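Local coordinates for glycosyl hydrolases family 31 family protein (Aspergillus niger, PDB 6DRU), which releases alpha-xylose from the non-reducing terminal glucose of xyloglucan oligosaccharides as a family 31 glycoside hydrolase, at residues A[255-260]-A[283-288]; A[110-115]-A[139-144]; A[5-10]-A[63-68]. All coordinates share one frame; numbering follows the deposited sequence.

How the contacts relate
Contact 1 is the one at the active site. It lines the xylose pocket of the TIM barrel, with the Tyr-286 side chain about 5 Å from that of Asp-395, the likely active-site residue. Contacts 2 and 3 lie on the other side of the chain's centre, among the N-terminal beta sheets. Their centres are 48 Å and 56 Å from that of contact 1. Contacts 2 and 3 are closer to each other, with centres 23 Å apart and nearest atoms about 11 Å apart, but they do not touch. In sequence the three follow one another as 3, 2, 1. All three meet sugar, but only contact 1 holds the xylose.

Contact 1: A[255-260]-A[283-288]; sequences SKLRYE and VIDYQS. With XYS (alpha-D-xylopyranose), chain N; NAG (2-acetamido-2-deoxy-beta-D-glucopyranose), chain D; BMA (beta-D-mannopyranose), chain B; BGC (beta-D-glucopyranose), chain F.
Arg-258 packs on Asp-285, Tyr-286 and Gln-287 where two adjacent parallel strands of the TIM barrel, 252-254 and 281-284, run out into loops. Its CB meets Asp-285 CB at 3.6 Å. CG stands between the backbone N and the carbonyl carbon (chi1 60°), and the chain is extended from there to NE. CD lies 3.2 Å from Tyr-286 O. The guanidinium has Gln-287 CB over the centre of one face, 3.6 Å above the plane. At the tip, NH1 donates to a water in that plane, at 2.9 Å. Tyr-259 O and Tyr-286 O are both within its reach as acceptors. Another water bridges the segments through Lys-256 O, Tyr-259 N and Val-283 O.

Nearer the pocket, Leu-257 CD1 touches Tyr-286 CE1 at 3.8 Å. The Tyr-286 ring lies between Gln-287 CG on one face and C5 of the bound xylose on the opposite face. Asp-487, the likely proton donor, His-557 and Arg-470 also bond the sugar. Asp-285 OD2 accepts from xylose O4 at 2.5 Å, and Tyr-286 OH accepts from O6 of a bound glucose at 3.0 Å.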
loop_
_atom_site.group_PDB
_atom_site.type_symbol
_atom_site.label_atom_id
_atom_site.label_comp_id
_atom_site.label_asym_id
_atom_site.label_seq_id
_atom_site.Cartn_x
_atom_site.Cartn_y
_atom_site.Cartn_z
ATOM N N SER A 255 -40.618 -25.082 4.490
ATOM C CA SER A 255 -39.176 -25.280 4.482
ATOM C C SER A 255 -38.710 -25.564 5.900
ATOM O O SER A 255 -39.412 -25.272 6.873
ATOM C CB SER A 255 -38.442 -24.060 3.914
ATOM O OG SER A 255 -37.038 -24.227 3.997
ATOM N N LYS A 256 -37.517 -26.142 5.999
ATOM C CA LYS A 256 -36.857 -26.371 7.278
ATOM C C LYS A 256 -35.426 -26.807 6.998
ATOM O O LYS A 256 -35.032 -27.016 5.848
ATOM C CB LYS A 256 -37.580 -27.420 8.126
ATOM C CG LYS A 256 -37.336 -28.852 7.686
ATOM C CD LYS A 256 -37.720 -29.827 8.784
ATOM C CE LYS A 256 -37.201 -31.223 8.494
ATOM N NZ LYS A 256 -37.365 -32.126 9.667
ATOM N N LEU A 257 -34.656 -26.949 8.069
ATOM C CA LEU A 257 -33.306 -27.497 8.006
ATOM C C LEU A 257 -33.338 -28.846 8.722
ATOM O O LEU A 257 -33.304 -28.897 9.954
ATOM C CB LEU A 257 -32.294 -26.540 8.636
ATOM C CG LEU A 257 -30.787 -26.734 8.404
ATOM C CD1 LEU A 257 -30.019 -25.559 8.981
ATOM C CD2 LEU A 257 -30.244 -28.032 8.988
ATOM N N ARG A 258 -33.409 -29.938 7.961
ATOM C CA ARG A 258 -33.531 -29.935 6.503
ATOM C C ARG A 258 -34.176 -31.245 6.062
ATOM O O ARG A 258 -34.113 -32.242 6.781
ATOM C CB ARG A 258 -32.162 -29.769 5.828
ATOM C CG ARG A 258 -31.152 -30.855 6.165
ATOM C CD ARG A 258 -29.790 -30.532 5.573
ATOM N NE ARG A 258 -28.802 -31.571 5.848
ATOM C CZ ARG A 258 -28.544 -32.591 5.034
ATOM N NH1 ARG A 258 -29.204 -32.713 3.888
ATOM N NH2 ARG A 258 -27.627 -33.491 5.362
ATOM N N TYR A 259 -34.799 -31.252 4.885
ATOM C CA TYR A 259 -35.302 -32.494 4.312
ATOM C C TYR A 259 -34.145 -33.211 3.627
ATOM O O TYR A 259 -33.572 -32.700 2.659
ATOM C CB TYR A 259 -36.454 -32.217 3.349
ATOM C CG TYR A 259 -37.582 -31.454 4.007
ATOM C CD1 TYR A 259 -38.326 -32.028 5.029
ATOM C CD2 TYR A 259 -37.895 -30.158 3.619
ATOM C CE1 TYR A 259 -39.350 -31.336 5.643
ATOM C CE2 TYR A 259 -38.919 -29.458 4.227
ATOM C CZ TYR A 259 -39.642 -30.050 5.240
ATOM O OH TYR A 259 -40.663 -29.356 5.845
ATOM N N GLU A 260 -33.810 -34.399 4.130
ATOM C CA GLU A 260 -32.491 -34.978 3.911
ATOM C C GLU A 260 -32.415 -35.915 2.710
ATOM O O GLU A 260 -31.372 -35.965 2.049
ATOM C CB GLU A 260 -32.048 -35.711 5.181
ATOM C CG GLU A 260 -30.573 -36.045 5.241
ATOM C CD GLU A 260 -30.295 -37.478 4.857
ATOM O OE1 GLU A 260 -31.239 -38.162 4.409
ATOM O OE2 GLU A 260 -29.137 -37.922 5.001
ATOM N N VAL A 283 -39.227 -26.679 -0.133
ATOM C CA VAL A 283 -37.844 -26.220 -0.227
ATOM C C VAL A 283 -36.911 -27.294 0.319
ATOM O O VAL A 283 -37.156 -27.851 1.396
ATOM C CB VAL A 283 -37.643 -24.891 0.520
ATOM C CG1 VAL A 283 -36.244 -24.357 0.281
ATOM C CG2 VAL A 283 -38.685 -23.875 0.085
ATOM N N ILE A 284 -35.838 -27.574 -0.421
ATOM C CA ILE A 284 -34.775 -28.481 0.001
ATOM C C ILE A 284 -33.558 -27.643 0.369
ATOM O O ILE A 284 -33.085 -26.836 -0.441
ATOM C CB ILE A 284 -34.424 -29.497 -1.100
ATOM C CG1 ILE A 284 -35.649 -30.339 -1.462
ATOM C CG2 ILE A 284 -33.277 -30.393 -0.654
ATOM C CD1 ILE A 284 -35.413 -31.283 -2.622
ATOM N N ASP A 285 -33.045 -27.838 1.583
ATOM C CA ASP A 285 -31.990 -26.984 2.113
ATOM C C ASP A 285 -30.621 -27.465 1.625
ATOM O O ASP A 285 -30.505 -28.255 0.685
ATOM C CB ASP A 285 -32.077 -26.933 3.637
ATOM C CG ASP A 285 -31.415 -25.696 4.224
ATOM O OD1 ASP A 285 -30.736 -24.966 3.470
ATOM O OD2 ASP A 285 -31.569 -25.458 5.440
ATOM N N TYR A 286 -29.561 -26.982 2.271
ATOM C CA TYR A 286 -28.191 -27.237 1.847
ATOM C C TYR A 286 -27.733 -28.621 2.308
ATOM O O TYR A 286 -28.517 -29.433 2.809
ATOM C CB TYR A 286 -27.267 -26.125 2.348
ATOM C CG TYR A 286 -27.010 -26.076 3.846
ATOM C CD1 TYR A 286 -27.937 -26.551 4.767
ATOM C CD2 TYR A 286 -25.830 -25.534 4.337
ATOM C CE1 TYR A 286 -27.690 -26.494 6.129
ATOM C CE2 TYR A 286 -25.575 -25.470 5.694
ATOM C CZ TYR A 286 -26.506 -25.951 6.586
ATOM O OH TYR A 286 -26.250 -25.889 7.938
ATOM N N GLN A 287 -26.441 -28.905 2.121
ATOM C CA GLN A 287 -25.812 -30.177 2.481
ATOM C C GLN A 287 -26.454 -31.368 1.775
ATOM O O GLN A 287 -26.247 -32.517 2.178
ATOM C CB GLN A 287 -25.819 -30.392 3.998
ATOM C CG GLN A 287 -25.126 -29.289 4.786
ATOM C CD GLN A 287 -23.631 -29.231 4.527
ATOM O OE1 GLN A 287 -23.182 -28.695 3.514
ATOM N NE2 GLN A 287 -22.851 -29.787 5.447
ATOM N N SER A 288 -27.223 -31.114 0.720
ATOM C CA SER A 288 -27.868 -32.161 -0.058
ATOM C C SER A 288 -27.041 -32.589 -1.263
ATOM O O SER A 288 -27.537 -33.344 -2.105
ATOM C CB SER A 288 -29.253 -31.696 -0.516
ATOM O OG SER A 288 -29.191 -30.398 -1.083
HETATM C C1 XYS N . -27.669 -20.684 6.212
HETATM C C2 XYS N . -29.038 -20.152 5.854
HETATM C C3 XYS N . -30.090 -21.086 6.409
HETATM C C4 XYS N . -29.814 -22.498 5.943
HETATM C C5 XYS N . -28.380 -22.861 6.260
HETATM O O1 XYS N . -27.556 -20.777 7.613
HETATM O O2 XYS N . -29.203 -18.864 6.398
HETATM O O3 XYS N . -31.365 -20.682 5.965
HETATM O O4 XYS N . -30.679 -23.387 6.608
HETATM O O5 XYS N . -27.500 -21.956 5.630
HETATM C C1 NAG D . -20.024 -32.461 4.953
HETATM C C2 NAG D . -20.056 -33.472 6.082
HETATM C C3 NAG D . -20.604 -34.805 5.712
HETATM C C4 NAG D . -21.788 -34.708 4.775
HETATM C C5 NAG D . -21.471 -33.770 3.636
HETATM C C6 NAG D . -22.655 -33.679 2.699
HETATM C C7 NAG D . -18.231 -32.855 7.628
HETATM C C8 NAG D . -16.808 -33.051 8.107
HETATM N N2 NAG D . -18.726 -33.638 6.553
HETATM O O3 NAG D . -20.953 -35.503 6.887
HETATM O O4 NAG D . -22.077 -35.986 4.262
HETATM O O5 NAG D . -21.197 -32.507 4.181
HETATM O O6 NAG D . -22.694 -32.400 2.108
HETATM O O7 NAG D . -18.947 -32.033 8.164
HETATM C C1 BMA B . -26.317 -40.356 5.963
HETATM C C2 BMA B . -27.733 -40.558 6.507
HETATM C C3 BMA B . -27.906 -42.028 6.897
HETATM C C4 BMA B . -27.510 -42.972 5.752
HETATM C C5 BMA B . -26.103 -42.620 5.248
HETATM C C6 BMA B . -25.681 -43.442 4.043
HETATM O O2 BMA B . -28.656 -40.285 5.470
HETATM O O3 BMA B . -29.231 -42.311 7.331
HETATM O O4 BMA B . -27.523 -44.314 6.209
HETATM O O5 BMA B . -26.078 -41.232 4.882
HETATM O O6 BMA B . -26.824 -43.669 3.230
HETATM C C2 BGC F . -22.669 -21.038 11.711
HETATM C C3 BGC F . -22.463 -20.121 10.556
HETATM C C4 BGC F . -22.907 -20.815 9.255
HETATM C C5 BGC F . -24.296 -21.369 9.410
HETATM C C6 BGC F . -24.673 -22.163 8.167
HETATM C C1 BGC F . -24.115 -21.461 11.715
HETATM O O2 BGC F . -22.346 -20.371 12.951
HETATM O O3 BGC F . -21.125 -19.783 10.479
HETATM O O4 BGC F . -22.900 -19.887 8.194
HETATM O O5 BGC F . -24.359 -22.226 10.533
HETATM O O6 BGC F . -25.766 -23.007 8.458
HETATM O O HOH W 1 -35.138 -28.774 3.543
HETATM O O HOH W 2 -31.109 -30.962 2.607
#

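Contact 2: A[110-115]-A[139-144]; sequences LLTNEY and FSFSAT. With MAN (alpha-D-mannopyranose), chain I; MAN (alpha-D-mannopyranose), chain C.
Asn-113 and Ser-142 join the ends of two beta strands, 108-113 and 135-142, in the N-terminal beta-rich part of this family 31 enzyme. The strands belong to different sheets. Their short segments run nearly opposite, at 149°, and a single bridge forms, between Glu-114 and Phe-141. Two backbone bonds flank it. Ser-142 N donates to Asn-113 O at 2.9 Å, and Tyr-115 N donates to Ser-140 O at 3.1 Å.

Side chains add to the join. Asn-113 CG stands between its backbone N and carbonyl carbon (chi1 52°). Although CB points away from the other strand, OD1 returns to it and accepts from Ser-142 OG at 2.5 Å. The hydroxyl sits above the amide carbonyl plane. Thr-112 OG1 donates to Ser-142 O at 3.1 Å and also lies 3.5 Å from Phe-141 CB. Ser-142 is thus gripped through its N, O and OG. Tyr-115 lays its CB against Ser-140 CB at 3.9 Å, and Ser-142 CA comes to the edge of its ring, near the ring plane.

Further out, Leu-111 and Thr-112 both face Phe-99 of the neighbouring strand, a classic beta bulge just before the join. The Phe-141 ring meets Phe-189 and Tyr-218 edge-to-face, which ties it to the adjoining eight-stranded sheet. Glu-114 makes a salt bridge to Arg-124, and Ser-140 OG bonds Arg-207.

Mannose residues of an attached glycan lie on Asn-113, Glu-114 and Tyr-115. The Asn-113 side-chain nitrogen, ND2, donates to O3 of the chain C mannose at 3.1 Å.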
loop_
_atom_site.group_PDB
_atom_site.type_symbol
_atom_site.label_atom_id
_atom_site.label_comp_id
_atom_site.label_asym_id
_atom_site.label_seq_id
_atom_site.Cartn_x
_atom_site.Cartn_y
_atom_site.Cartn_z
ATOM N N LEU A 110 -33.662 24.022 0.877
ATOM C CA LEU A 110 -32.355 23.407 0.680
ATOM C C LEU A 110 -32.419 21.938 1.079
ATOM O O LEU A 110 -32.610 21.615 2.257
ATOM C CB LEU A 110 -31.288 24.139 1.486
ATOM C CG LEU A 110 -29.929 23.435 1.483
ATOM C CD1 LEU A 110 -29.287 23.517 0.107
ATOM C CD2 LEU A 110 -29.006 24.012 2.535
ATOM N N LEU A 111 -32.262 21.047 0.099
ATOM C CA LEU A 111 -32.198 19.619 0.394
ATOM C C LEU A 111 -30.880 19.262 1.071
ATOM O O LEU A 111 -30.862 18.706 2.176
ATOM C CB LEU A 111 -32.388 18.815 -0.893
ATOM C CG LEU A 111 -33.643 19.158 -1.694
ATOM C CD1 LEU A 111 -33.606 18.464 -3.035
ATOM C CD2 LEU A 111 -34.896 18.772 -0.927
ATOM N N THR A 112 -29.764 19.576 0.417
ATOM C CA THR A 112 -28.428 19.389 0.970
ATOM C C THR A 112 -27.434 20.080 0.050
ATOM O O THR A 112 -27.706 20.295 -1.135
ATOM C CB THR A 112 -28.063 17.906 1.118
ATOM O OG1 THR A 112 -26.729 17.792 1.633
ATOM C CG2 THR A 112 -28.144 17.198 -0.228
ATOM N N ASN A 113 -26.283 20.429 0.614
ATOM C CA ASN A 113 -25.153 20.929 -0.153
ATOM C C ASN A 113 -23.894 20.203 0.297
ATOM O O ASN A 113 -23.914 19.407 1.240
ATOM C CB ASN A 113 -24.999 22.455 -0.015
ATOM C CG ASN A 113 -24.975 22.922 1.429
ATOM O OD1 ASN A 113 -24.688 22.154 2.344
ATOM N ND2 ASN A 113 -25.281 24.198 1.636
ATOM N N GLU A 114 -22.791 20.469 -0.397
ATOM C CA GLU A 114 -21.520 19.872 -0.014
ATOM C C GLU A 114 -21.043 20.481 1.297
ATOM O O GLU A 114 -20.971 21.707 1.434
ATOM C CB GLU A 114 -20.477 20.070 -1.112
ATOM C CG GLU A 114 -20.927 19.589 -2.486
ATOM C CD GLU A 114 -19.803 19.578 -3.507
ATOM O OE1 GLU A 114 -19.084 20.595 -3.615
ATOM O OE2 GLU A 114 -19.644 18.552 -4.206
ATOM N N TYR A 115 -20.735 19.621 2.266
ATOM C CA TYR A 115 -20.331 20.072 3.591
ATOM C C TYR A 115 -19.009 20.822 3.521
ATOM O O TYR A 115 -17.938 20.208 3.571
ATOM C CB TYR A 115 -20.222 18.887 4.551
ATOM C CG TYR A 115 -19.897 19.278 5.974
ATOM C CD1 TYR A 115 -20.875 19.793 6.813
ATOM C CD2 TYR A 115 -18.613 19.131 6.479
ATOM C CE1 TYR A 115 -20.583 20.150 8.118
ATOM C CE2 TYR A 115 -18.311 19.487 7.782
ATOM C CZ TYR A 115 -19.300 19.995 8.596
ATOM O OH TYR A 115 -19.002 20.349 9.892
ATOM N N PHE A 139 -16.804 11.671 0.327
ATOM C CA PHE A 139 -17.681 12.764 -0.073
ATOM C C PHE A 139 -18.610 13.118 1.079
ATOM O O PHE A 139 -19.271 12.240 1.643
ATOM C CB PHE A 139 -18.483 12.394 -1.323
ATOM C CG PHE A 139 -17.760 12.681 -2.610
ATOM C CD1 PHE A 139 -16.434 12.312 -2.776
ATOM C CD2 PHE A 139 -18.408 13.321 -3.655
ATOM C CE1 PHE A 139 -15.766 12.578 -3.958
ATOM C CE2 PHE A 139 -17.746 13.586 -4.840
ATOM C CZ PHE A 139 -16.423 13.216 -4.991
ATOM N N SER A 140 -18.654 14.402 1.426
ATOM C CA SER A 140 -19.379 14.885 2.591
ATOM C C SER A 140 -20.483 15.848 2.177
ATOM O O SER A 140 -20.271 16.734 1.342
ATOM C CB SER A 140 -18.430 15.572 3.574
ATOM O OG SER A 140 -17.415 14.681 4.003
ATOM N N PHE A 141 -21.659 15.676 2.776
ATOM C CA PHE A 141 -22.809 16.530 2.525
ATOM C C PHE A 141 -23.362 17.024 3.855
ATOM O O PHE A 141 -23.269 16.338 4.877
ATOM C CB PHE A 141 -23.905 15.785 1.746
ATOM C CG PHE A 141 -23.407 15.084 0.511
ATOM C CD1 PHE A 141 -22.957 13.774 0.573
ATOM C CD2 PHE A 141 -23.395 15.733 -0.715
ATOM C CE1 PHE A 141 -22.501 13.126 -0.562
ATOM C CE2 PHE A 141 -22.939 15.090 -1.852
ATOM C CZ PHE A 141 -22.492 13.786 -1.776
ATOM N N SER A 142 -23.941 18.221 3.836
ATOM C CA SER A 142 -24.462 18.812 5.060
ATOM C C SER A 142 -25.722 18.087 5.522
ATOM O O SER A 142 -26.440 17.468 4.731
ATOM C CB SER A 142 -24.764 20.295 4.855
ATOM O OG SER A 142 -25.789 20.479 3.891
ATOM N N ALA A 143 -25.978 18.164 6.826
ATOM C CA ALA A 143 -27.168 17.577 7.423
ATOM C C ALA A 143 -27.602 18.432 8.605
ATOM O O ALA A 143 -26.805 19.172 9.190
ATOM C CB ALA A 143 -26.926 16.129 7.863
ATOM N N THR A 144 -28.881 18.321 8.953
ATOM C CA THR A 144 -29.422 19.049 10.087
ATOM C C THR A 144 -29.710 18.091 11.239
ATOM O O THR A 144 -29.949 16.901 11.013
ATOM C CB THR A 144 -30.711 19.789 9.709
ATOM O OG1 THR A 144 -31.602 18.886 9.043
ATOM C CG2 THR A 144 -30.402 20.962 8.793
HETATM C C1 MAN I . -23.552 26.668 4.677
HETATM C C2 MAN I . -22.351 26.601 3.761
HETATM C C3 MAN I . -22.111 25.162 3.352
HETATM C C4 MAN I . -22.075 24.268 4.571
HETATM C C5 MAN I . -23.279 24.537 5.448
HETATM C C6 MAN I . -23.189 23.681 6.691
HETATM O O2 MAN I . -21.218 27.100 4.432
HETATM O O3 MAN I . -20.884 25.064 2.670
HETATM O O4 MAN I . -22.094 22.922 4.161
HETATM O O5 MAN I . -23.303 25.894 5.824
HETATM O O6 MAN I . -22.365 24.325 7.638
HETATM C C1 MAN C . -28.074 26.615 5.330
HETATM C C2 MAN C . -26.684 26.034 5.165
HETATM C C3 MAN C . -25.854 26.903 4.244
HETATM C C4 MAN C . -26.628 27.225 2.987
HETATM C C5 MAN C . -27.972 27.796 3.379
HETATM C C6 MAN C . -28.748 28.206 2.145
HETATM O O2 MAN C . -26.758 24.729 4.642
HETATM O O3 MAN C . -24.673 26.217 3.907
HETATM O O4 MAN C . -25.913 28.167 2.226
HETATM O O5 MAN C . -28.692 26.814 4.081
HETATM O O6 MAN C . -29.863 28.981 2.526
#

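Contact 3: A[5-10]-A[63-68]; sequences PNSTGL and SYDTAT. With NAG (2-acetamido-2-deoxy-beta-D-glucopyranose), chain L.
Gly-9 O receives both Asp-65 N and Thr-66 N, at 2.8 Å and 3.2 Å, and this opens a parallel beta pairing in which Leu-10 is bridged to Thr-66. The pairing puts the short edge strand 66-68 beside strand 10-14 in the mixed N-terminal sheet. The two donors approach Gly-9 O differently. Thr-66 N lies in the carbonyl plane, whereas Asp-65 N stands above it. Gly-9 has backbone angles (phi 155°, psi 163°) that call for glycine, and its CA is the nearest to Tyr-64 CA across the contact.

The side chains before the bridge are polar. Asp-65 turns its carboxylate toward Thr-8, and the two side chains cross at about a right angle. OD1 accepts from Thr-8 OG1 at 3.0 Å and OD2 from Thr-8 N at 3.3 Å, both weak bonds. Both carboxylate oxygens are therefore used by the same residue, one through its hydroxyl and one through its backbone. The Thr-8 hydroxyl is put there by chi1 of 66°, with OG1 between the backbone N and the carbonyl carbon. Ser-7 OG lies 3.2 Å from Asp-65 CB and also accepts a weak bond from Gly-9 N.

At the bridge and just past it the touching groups are apolar. Leu-10 CD1 touches Thr-66 CB at 3.8 Å and Thr-68 CG2 at 3.7 Å. Arg-74 of strand 74-78 touches all three of these side chains. Thr-68 OG1 is hydrogen-bonded to Gly-70 N.

This is a surface contact, away from the xylose pocket. It joins the start of the chain to the edge of the sheet. At the start of the contact, Asn-6 is glycosylated: ND2 is bonded covalently to C1 of an N-acetylglucosamine, at 1.5 Å.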
loop_
_atom_site.group_PDB
_atom_site.type_symbol
_atom_site.label_atom_id
_atom_site.label_comp_id
_atom_site.label_asym_id
_atom_site.label_seq_id
_atom_site.Cartn_x
_atom_site.Cartn_y
_atom_site.Cartn_z
ATOM N N PRO A 5 -35.535 20.581 -18.466
ATOM C CA PRO A 5 -34.294 21.344 -18.318
ATOM C C PRO A 5 -33.870 21.990 -19.628
ATOM O O PRO A 5 -34.250 21.565 -20.721
ATOM C CB PRO A 5 -33.270 20.292 -17.867
ATOM C CG PRO A 5 -34.001 18.965 -17.852
ATOM C CD PRO A 5 -35.270 19.142 -18.616
ATOM N N ASN A 6 -33.065 23.041 -19.494
ATOM C CA ASN A 6 -32.544 23.780 -20.635
ATOM C C ASN A 6 -31.079 23.478 -20.916
ATOM O O ASN A 6 -30.469 24.147 -21.754
ATOM C CB ASN A 6 -32.727 25.283 -20.415
ATOM C CG ASN A 6 -31.908 25.801 -19.251
ATOM O OD1 ASN A 6 -31.526 25.047 -18.356
ATOM N ND2 ASN A 6 -31.631 27.100 -19.258
ATOM N N SER A 7 -30.505 22.491 -20.233
ATOM C CA SER A 7 -29.108 22.134 -20.406
ATOM C C SER A 7 -28.967 20.633 -20.217
ATOM O O SER A 7 -29.576 20.055 -19.313
ATOM C CB SER A 7 -28.214 22.890 -19.412
ATOM O OG SER A 7 -26.852 22.521 -19.554
ATOM N N THR A 8 -28.159 20.006 -21.073
ATOM C CA THR A 8 -27.932 18.569 -20.974
ATOM C C THR A 8 -26.944 18.205 -19.875
ATOM O O THR A 8 -26.801 17.017 -19.564
ATOM C CB THR A 8 -27.432 18.019 -22.310
ATOM O OG1 THR A 8 -26.139 18.567 -22.601
ATOM C CG2 THR A 8 -28.391 18.395 -23.424
ATOM N N GLY A 9 -26.272 19.181 -19.288
ATOM C CA GLY A 9 -25.318 18.920 -18.232
ATOM C C GLY A 9 -24.289 20.018 -18.138
ATOM O O GLY A 9 -24.105 20.827 -19.049
ATOM N N LEU A 10 -23.600 20.042 -17.001
ATOM C CA LEU A 10 -22.551 21.016 -16.737
ATOM C C LEU A 10 -21.289 20.268 -16.344
ATOM O O LEU A 10 -21.326 19.396 -15.471
ATOM C CB LEU A 10 -22.971 21.995 -15.634
ATOM C CG LEU A 10 -21.913 22.951 -15.085
ATOM C CD1 LEU A 10 -21.629 24.058 -16.081
ATOM C CD2 LEU A 10 -22.372 23.534 -13.757
ATOM N N SER A 63 -22.753 13.317 -21.957
ATOM C CA SER A 63 -23.078 14.541 -22.676
ATOM C C SER A 63 -23.307 15.707 -21.720
ATOM O O SER A 63 -23.855 15.541 -20.627
ATOM C CB SER A 63 -24.318 14.329 -23.545
ATOM O OG SER A 63 -25.479 14.179 -22.746
ATOM N N TYR A 64 -22.878 16.894 -22.144
ATOM C CA TYR A 64 -23.081 18.112 -21.375
ATOM C C TYR A 64 -23.179 19.292 -22.330
ATOM O O TYR A 64 -22.767 19.216 -23.490
ATOM C CB TYR A 64 -21.958 18.334 -20.353
ATOM C CG TYR A 64 -20.576 18.424 -20.961
ATOM C CD1 TYR A 64 -19.823 17.279 -21.191
ATOM C CD2 TYR A 64 -20.026 19.652 -21.306
ATOM C CE1 TYR A 64 -18.560 17.356 -21.748
ATOM C CE2 TYR A 64 -18.764 19.737 -21.863
ATOM C CZ TYR A 64 -18.037 18.586 -22.083
ATOM O OH TYR A 64 -16.779 18.664 -22.636
ATOM N N ASP A 65 -23.732 20.391 -21.820
ATOM C CA ASP A 65 -23.956 21.600 -22.601
ATOM C C ASP A 65 -22.976 22.716 -22.294
ATOM O O ASP A 65 -22.633 23.482 -23.196
ATOM C CB ASP A 65 -25.377 22.132 -22.367
ATOM C CG ASP A 65 -26.337 21.750 -23.473
ATOM O OD1 ASP A 65 -25.926 21.009 -24.390
ATOM O OD2 ASP A 65 -27.504 22.198 -23.427
ATOM N N THR A 66 -22.515 22.821 -21.051
ATOM C CA THR A 66 -21.701 23.942 -20.608
ATOM C C THR A 66 -20.455 23.425 -19.909
ATOM O O THR A 66 -20.521 22.483 -19.114
ATOM C CB THR A 66 -22.493 24.856 -19.657
ATOM O OG1 THR A 66 -23.749 25.198 -20.257
ATOM C CG2 THR A 66 -21.716 26.129 -19.356
ATOM N N ALA A 67 -19.320 24.048 -20.213
ATOM C CA ALA A 67 -18.045 23.732 -19.584
ATOM C C ALA A 67 -17.495 24.990 -18.930
ATOM O O ALA A 67 -17.497 26.064 -19.541
ATOM C CB ALA A 67 -17.045 23.177 -20.600
ATOM N N THR A 68 -17.036 24.855 -17.689
ATOM C CA THR A 68 -16.495 25.982 -16.947
ATOM C C THR A 68 -15.421 25.477 -15.996
ATOM O O THR A 68 -15.320 24.278 -15.721
ATOM C CB THR A 68 -17.588 26.729 -16.171
ATOM O OG1 THR A 68 -16.992 27.727 -15.333
ATOM C CG2 THR A 68 -18.390 25.761 -15.313
HETATM C C1 NAG L . -31.141 28.097 -18.316
HETATM C C2 NAG L . -30.248 29.222 -18.795
HETATM C C3 NAG L . -29.371 29.724 -17.708
HETATM C C4 NAG L . -30.190 30.067 -16.482
HETATM C C5 NAG L . -31.059 28.894 -16.087
HETATM C C6 NAG L . -31.943 29.287 -14.924
HETATM C C7 NAG L . -29.928 28.947 -21.222
HETATM C C8 NAG L . -29.086 28.473 -22.385
HETATM N N2 NAG L . -29.460 28.776 -19.893
HETATM O O3 NAG L . -28.645 30.838 -18.173
HETATM O O4 NAG L . -29.330 30.390 -15.413
HETATM O O5 NAG L . -31.861 28.515 -17.181
HETATM O O6 NAG L . -32.215 28.150 -14.135
HETATM O O7 NAG L . -31.004 29.474 -21.427
#